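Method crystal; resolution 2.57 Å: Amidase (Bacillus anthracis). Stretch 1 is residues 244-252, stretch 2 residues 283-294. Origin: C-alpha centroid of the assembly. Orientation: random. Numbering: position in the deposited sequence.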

ATOM      1  N   SER A 244      -4.243   4.336 -11.773  1.00 56.06           N
ATOM      2  CA  SER A 244      -4.039   5.508 -12.614  1.00 60.30           C
ATOM      3  C   SER A 244      -4.454   6.766 -11.861  1.00 68.98           C
ATOM      4  O   SER A 244      -5.425   6.749 -11.104  1.00 70.77           O
ATOM      5  CB  SER A 244      -4.829   5.385 -13.919  1.00 68.67           C
ATOM      6  OG  SER A 244      -4.492   4.196 -14.610  1.00 71.89           O
ATOM      7  N   LEU A 245      -3.713   7.851 -12.064  1.00 87.71           N
ATOM      8  CA  LEU A 245      -4.026   9.118 -11.413  1.00 94.18           C
ATOM      9  C   LEU A 245      -5.390   9.631 -11.859  1.00 90.70           C
ATOM     10  O   LEU A 245      -5.514  10.279 -12.898  1.00 85.10           O
ATOM     11  CB  LEU A 245      -2.944  10.158 -11.703  1.00 90.17           C
ATOM     12  CG  LEU A 245      -1.604   9.935 -10.999  1.00 71.16           C
ATOM     13  CD1 LEU A 245      -0.620  11.040 -11.342  1.00 61.69           C
ATOM     14  CD2 LEU A 245      -1.802   9.838  -9.493  1.00 55.96           C
ATOM     15  N   GLY A 246      -6.409   9.330 -11.061  1.00 92.37           N
ATOM     16  CA  GLY A 246      -7.775   9.706 -11.375  1.00 84.49           C
ATOM     17  C   GLY A 246      -8.729   8.550 -11.147  1.00 72.33           C
ATOM     18  O   GLY A 246      -9.944   8.734 -11.087  1.00 78.51           O
ATOM     19  N   ARG A 247      -8.168   7.353 -11.016  1.00 57.62           N
ATOM     20  CA  ARG A 247      -8.961   6.145 -10.817  1.00 55.74           C
ATOM     21  C   ARG A 247      -9.520   6.079  -9.398  1.00 62.19           C
ATOM     22  O   ARG A 247     -10.678   5.714  -9.192  1.00 69.27           O
ATOM     23  CB  ARG A 247      -8.116   4.903 -11.104  1.00 56.64           C
ATOM     24  CG  ARG A 247      -8.905   3.697 -11.585  1.00 60.79           C
ATOM     25  CD  ARG A 247      -9.308   3.855 -13.043  1.00 63.41           C
ATOM     26  NE  ARG A 247      -9.799   2.604 -13.614  1.00 62.48           N
ATOM     27  CZ  ARG A 247     -10.082   2.431 -14.901  1.00 74.77           C
ATOM     28  NH1 ARG A 247      -9.923   3.432 -15.757  1.00 70.86           N
ATOM     29  NH2 ARG A 247     -10.523   1.257 -15.335  1.00 84.37           N
ATOM     30  N   VAL A 248      -8.687   6.436  -8.425  1.00 61.96           N
ATOM     31  CA  VAL A 248      -9.062   6.361  -7.017  1.00 59.18           C
ATOM     32  C   VAL A 248      -9.012   7.734  -6.350  1.00 59.08           C
ATOM     33  O   VAL A 248      -8.041   8.474  -6.509  1.00 69.70           O
ATOM     34  CB  VAL A 248      -8.142   5.386  -6.251  1.00 46.35           C
ATOM     35  CG1 VAL A 248      -8.500   5.355  -4.774  1.00 44.64           C
ATOM     36  CG2 VAL A 248      -8.234   3.993  -6.853  1.00 51.60           C
ATOM     37  N   SER A 249     -10.064   8.069  -5.608  1.00 48.89           N
ATOM     38  CA  SER A 249     -10.143   9.351  -4.916  1.00 48.36           C
ATOM     39  C   SER A 249      -9.153   9.434  -3.757  1.00 54.93           C
ATOM     40  O   SER A 249      -8.907   8.445  -3.065  1.00 53.08           O
ATOM     41  CB  SER A 249     -11.564   9.593  -4.403  1.00 50.09           C
ATOM     42  OG  SER A 249     -11.637  10.794  -3.657  1.00 62.80           O
ATOM     43  N   ARG A 250      -8.590  10.622  -3.551  1.00 53.22           N
ATOM     44  CA  ARG A 250      -7.632  10.845  -2.473  1.00 41.56           C
ATOM     45  C   ARG A 250      -8.277  11.571  -1.296  1.00 41.27           C
ATOM     46  O   ARG A 250      -7.611  11.886  -0.310  1.00 39.21           O
ATOM     47  CB  ARG A 250      -6.424  11.644  -2.973  1.00 40.99           C
ATOM     48  CG  ARG A 250      -5.484  10.883  -3.902  1.00 49.15           C
ATOM     49  CD  ARG A 250      -5.947  10.937  -5.350  1.00 43.58           C
ATOM     50  NE  ARG A 250      -6.237  12.303  -5.781  1.00 45.44           N
ATOM     51  CZ  ARG A 250      -5.316  13.175  -6.179  1.00 45.99           C
ATOM     52  NH1 ARG A 250      -4.036  12.830  -6.200  1.00 43.79           N
ATOM     53  NH2 ARG A 250      -5.676  14.395  -6.554  1.00 47.53           N
ATOM     54  N   THR A 251      -9.574  11.838  -1.410  1.00 45.40           N
ATOM     55  CA  THR A 251     -10.307  12.555  -0.372  1.00 47.81           C
ATOM     56  C   THR A 251     -10.340  11.771   0.937  1.00 53.25           C
ATOM     57  O   THR A 251     -10.750  10.610   0.967  1.00 53.31           O
ATOM     58  CB  THR A 251     -11.750  12.859  -0.811  1.00 46.95           C
ATOM     59  OG1 THR A 251     -11.730  13.656  -2.002  1.00 50.32           O
ATOM     60  CG2 THR A 251     -12.495  13.609   0.281  1.00 47.35           C
ATOM     61  N   GLY A 252      -9.906  12.414   2.015  1.00 41.47           N
ATOM     62  CA  GLY A 252      -9.864  11.775   3.317  1.00 43.06           C
ATOM     63  C   GLY A 252      -8.527  11.108   3.574  1.00 44.07           C
ATOM     64  O   GLY A 252      -8.424  10.187   4.382  1.00 47.80           O
ATOM     65  N   TYR A 283     -16.156   7.729  -8.586  1.00 74.07           N
ATOM     66  CA  TYR A 283     -16.129   9.154  -8.884  1.00 71.98           C
ATOM     67  C   TYR A 283     -16.211   9.982  -7.607  1.00 71.39           C
ATOM     68  O   TYR A 283     -16.858   9.583  -6.638  1.00 66.00           O
ATOM     69  CB  TYR A 283     -17.273   9.526  -9.831  1.00 78.87           C
ATOM     70  CG  TYR A 283     -17.328  10.995 -10.182  1.00 81.89           C
ATOM     71  CD1 TYR A 283     -16.486  11.529 -11.150  1.00 88.05           C
ATOM     72  CD2 TYR A 283     -18.224  11.848  -9.551  1.00 77.87           C
ATOM     73  CE1 TYR A 283     -16.532  12.872 -11.475  1.00 89.99           C
ATOM     74  CE2 TYR A 283     -18.277  13.192  -9.870  1.00 90.05           C
ATOM     75  CZ  TYR A 283     -17.430  13.698 -10.833  1.00 93.10           C
ATOM     76  OH  TYR A 283     -17.479  15.036 -11.155  1.00 95.75           O
ATOM     77  N   ASP A 284     -15.551  11.134  -7.612  1.00 73.10           N
ATOM     78  CA  ASP A 284     -15.555  12.025  -6.460  1.00 74.05           C
ATOM     79  C   ASP A 284     -15.522  13.483  -6.907  1.00 92.89           C
ATOM     80  O   ASP A 284     -14.596  13.908  -7.599  1.00 96.09           O
ATOM     81  CB  ASP A 284     -14.366  11.723  -5.546  1.00 68.56           C
ATOM     82  CG  ASP A 284     -14.518  12.332  -4.164  1.00 66.74           C
ATOM     83  OD1 ASP A 284     -15.441  13.149  -3.960  1.00 60.55           O
ATOM     84  OD2 ASP A 284     -13.706  11.993  -3.280  1.00 53.47           O
ATOM     85  N   GLU A 285     -16.535  14.245  -6.507  1.00101.18           N
ATOM     86  CA  GLU A 285     -16.614  15.658  -6.856  1.00101.23           C
ATOM     87  C   GLU A 285     -15.578  16.471  -6.084  1.00 85.88           C
ATOM     88  O   GLU A 285     -15.095  17.496  -6.566  1.00 86.29           O
ATOM     89  CB  GLU A 285     -18.019  16.199  -6.586  1.00 96.82           C
ATOM     90  N   LYS A 286     -15.242  16.005  -4.885  1.00 61.81           N
ATOM     91  CA  LYS A 286     -14.264  16.681  -4.041  1.00 62.40           C
ATOM     92  C   LYS A 286     -12.869  16.616  -4.655  1.00 75.93           C
ATOM     93  O   LYS A 286     -12.149  17.614  -4.693  1.00 75.33           O
ATOM     94  CB  LYS A 286     -14.253  16.069  -2.639  1.00 56.39           C
ATOM     95  N   ASP A 287     -12.494  15.435  -5.134  1.00 74.23           N
ATOM     96  CA  ASP A 287     -11.215  15.253  -5.808  1.00 68.61           C
ATOM     97  C   ASP A 287     -11.383  15.452  -7.310  1.00 70.79           C
ATOM     98  O   ASP A 287     -11.846  14.556  -8.015  1.00 67.98           O
ATOM     99  CB  ASP A 287     -10.640  13.867  -5.511  1.00 71.30           C
ATOM    100  CG  ASP A 287      -9.247  13.678  -6.076  1.00 74.92           C
ATOM    101  OD1 ASP A 287      -8.541  14.690  -6.276  1.00 80.41           O
ATOM    102  OD2 ASP A 287      -8.855  12.517  -6.315  1.00 77.44           O
ATOM    103  N   VAL A 288     -11.001  16.631  -7.792  1.00 76.13           N
ATOM    104  CA  VAL A 288     -11.201  17.005  -9.190  1.00 80.70           C
ATOM    105  C   VAL A 288     -10.389  16.146 -10.157  1.00 85.68           C
ATOM    106  O   VAL A 288     -10.617  16.179 -11.366  1.00 83.98           O
ATOM    107  CB  VAL A 288     -10.842  18.485  -9.428  1.00 64.46           C
HETATM  108  N   MSE A 289      -9.444  15.380  -9.622  1.00 87.21           N
HETATM  109  CA  MSE A 289      -8.595  14.532 -10.448  1.00 89.37           C
HETATM  110  C   MSE A 289      -9.364  13.315 -10.957  1.00 83.19           C
HETATM  111  O   MSE A 289      -9.004  12.722 -11.973  1.00 81.79           O
HETATM  112  CB  MSE A 289      -7.361  14.084  -9.662  1.00 84.11           C
HETATM  113  CG  MSE A 289      -6.142  13.812 -10.526  1.00 83.30           C
HETATM  114 SE   MSE A 289      -5.537  15.419 -11.451  0.82159.55          SE
HETATM  115  CE  MSE A 289      -3.970  14.682 -12.347  1.00127.92           C
ATOM    116  N   THR A 290     -10.430  12.954 -10.247  1.00 78.22           N
ATOM    117  CA  THR A 290     -11.223  11.781 -10.601  1.00 72.14           C
ATOM    118  C   THR A 290     -12.292  12.101 -11.641  1.00 82.13           C
ATOM    119  O   THR A 290     -13.225  11.323 -11.839  1.00 77.56           O
ATOM    120  CB  THR A 290     -11.907  11.170  -9.362  1.00 69.84           C
ATOM    121  OG1 THR A 290     -12.834  12.111  -8.810  1.00 75.01           O
ATOM    122  CG2 THR A 290     -10.873  10.800  -8.311  1.00 67.80           C
ATOM    123  N   GLU A 291     -12.156  13.248 -12.300  1.00 87.47           N
ATOM    124  CA  GLU A 291     -13.064  13.613 -13.381  1.00 87.26           C
ATOM    125  C   GLU A 291     -12.470  13.216 -14.728  1.00 88.78           C
ATOM    126  O   GLU A 291     -12.993  13.577 -15.782  1.00 91.34           O
ATOM    127  CB  GLU A 291     -13.374  15.110 -13.350  1.00 86.84           C
ATOM    128  CG  GLU A 291     -14.199  15.541 -12.147  1.00 91.61           C
ATOM    129  CD  GLU A 291     -14.653  16.985 -12.232  1.00 98.71           C
ATOM    130  OE1 GLU A 291     -15.352  17.445 -11.305  1.00100.24           O
ATOM    131  OE2 GLU A 291     -14.311  17.660 -13.226  1.00105.06           O
ATOM    132  N   LYS A 292     -11.371  12.472 -14.680  1.00 91.55           N
ATOM    133  CA  LYS A 292     -10.749  11.939 -15.886  1.00 92.93           C
ATOM    134  C   LYS A 292     -11.242  10.519 -16.149  1.00 96.52           C
ATOM    135  O   LYS A 292     -10.849   9.884 -17.127  1.00 96.67           O
ATOM    136  CB  LYS A 292      -9.225  11.959 -15.765  1.00 89.87           C
ATOM    137  CG  LYS A 292      -8.623  13.352 -15.656  1.00 84.91           C
ATOM    138  CD  LYS A 292      -7.103  13.294 -15.640  1.00 80.87           C
ATOM    139  CE  LYS A 292      -6.492  14.688 -15.624  1.00 93.67           C
ATOM    140  NZ  LYS A 292      -5.003  14.646 -15.659  1.00 96.26           N
ATOM    141  N   VAL A 293     -12.107  10.031 -15.265  1.00100.42           N
ATOM    142  CA  VAL A 293     -12.663   8.688 -15.383  1.00109.32           C
ATOM    143  C   VAL A 293     -14.188   8.724 -15.396  1.00122.55           C
ATOM    144  O   VAL A 293     -14.841   7.681 -15.348  1.00131.37           O
ATOM    145  CB  VAL A 293     -12.198   7.777 -14.231  1.00110.35           C
ATOM    146  CG1 VAL A 293     -10.680   7.719 -14.174  1.00108.05           C
ATOM    147  CG2 VAL A 293     -12.766   8.265 -12.906  1.00113.13           C
ATOM    148  N   LYS A 294     -14.745   9.930 -15.462  1.00124.72           N
ATOM    149  CA  LYS A 294     -16.191  10.126 -15.404  1.00124.75           C
ATOM    150  C   LYS A 294     -16.917   9.417 -16.544  1.00133.14           C
ATOM    151  O   LYS A 294     -18.003   8.868 -16.354  1.00140.39           O
ATOM    152  CB  LYS A 294     -16.525  11.619 -15.427  1.00123.00           C
TER

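The most unusual feature of this contact is the very short hydrogen bond from Ser249 OG to Asp284 OD2, only 2.4 Å long; at 2.57 Å resolution the exact value deserves caution, but the pairing is clear. The same carboxylate oxygen accepts a second hydroxyl, with Thr251 OG1 donating to Asp284 OD2 at 2.9 Å. Within its own stretch, Ser249 OG also accepts from Thr251 N (3.2 Å, 164° at the hydrogen), while Asp284 OD1 accepts from Lys286 N (3.0 Å, 148°), so each carboxylate oxygen has a distinct role.

A second acidic residue, Asp287, engages Arg250 through a two-pronged salt bridge. Arg250 NE lies 2.7 Å from Asp287 OD2 (153°) and Arg250 NH2 lies 2.9 Å from Asp287 OD1 (164°). Asp287 OD2 lies at the edge of the guanidinium, near its plane, and the angles of 153° and 164° suit hydrogen bonding. A weak bond from the backbone, Arg250 N to Asp287 OD2 at 3.4 Å, adds to it. The CA-to-CB bond of Arg250 points sideways, yet the end of the chain comes nearer, with chi1 in m and chi2 and chi3 in p. Selenomethionine Met289 covers one guanidinium face with its CG, and its CB approaches Arg250 NH2 to 3.5 Å.

Around Gly246 the packing is close to the backbone. Gly246 CA sits 3.3 Å from Met289 O. An ideal CB on Gly246 would fall 2.9 Å from Met289 O, a clash; phi/psi of 134/-15 independently calls for glycine. Gly246 O receives a CA-H...O contact from Thr290 CA (3.3 Å, 144° at the hydrogen) and also meets Val293 CG1 at 3.3 Å. Thr290 is held by its own stretch, its N and OG1 both donating to Asp287 O, at 3.1 and 2.8 Å respectively, which ties the Gly246 contact to the turn carrying the salt-bridging aspartate.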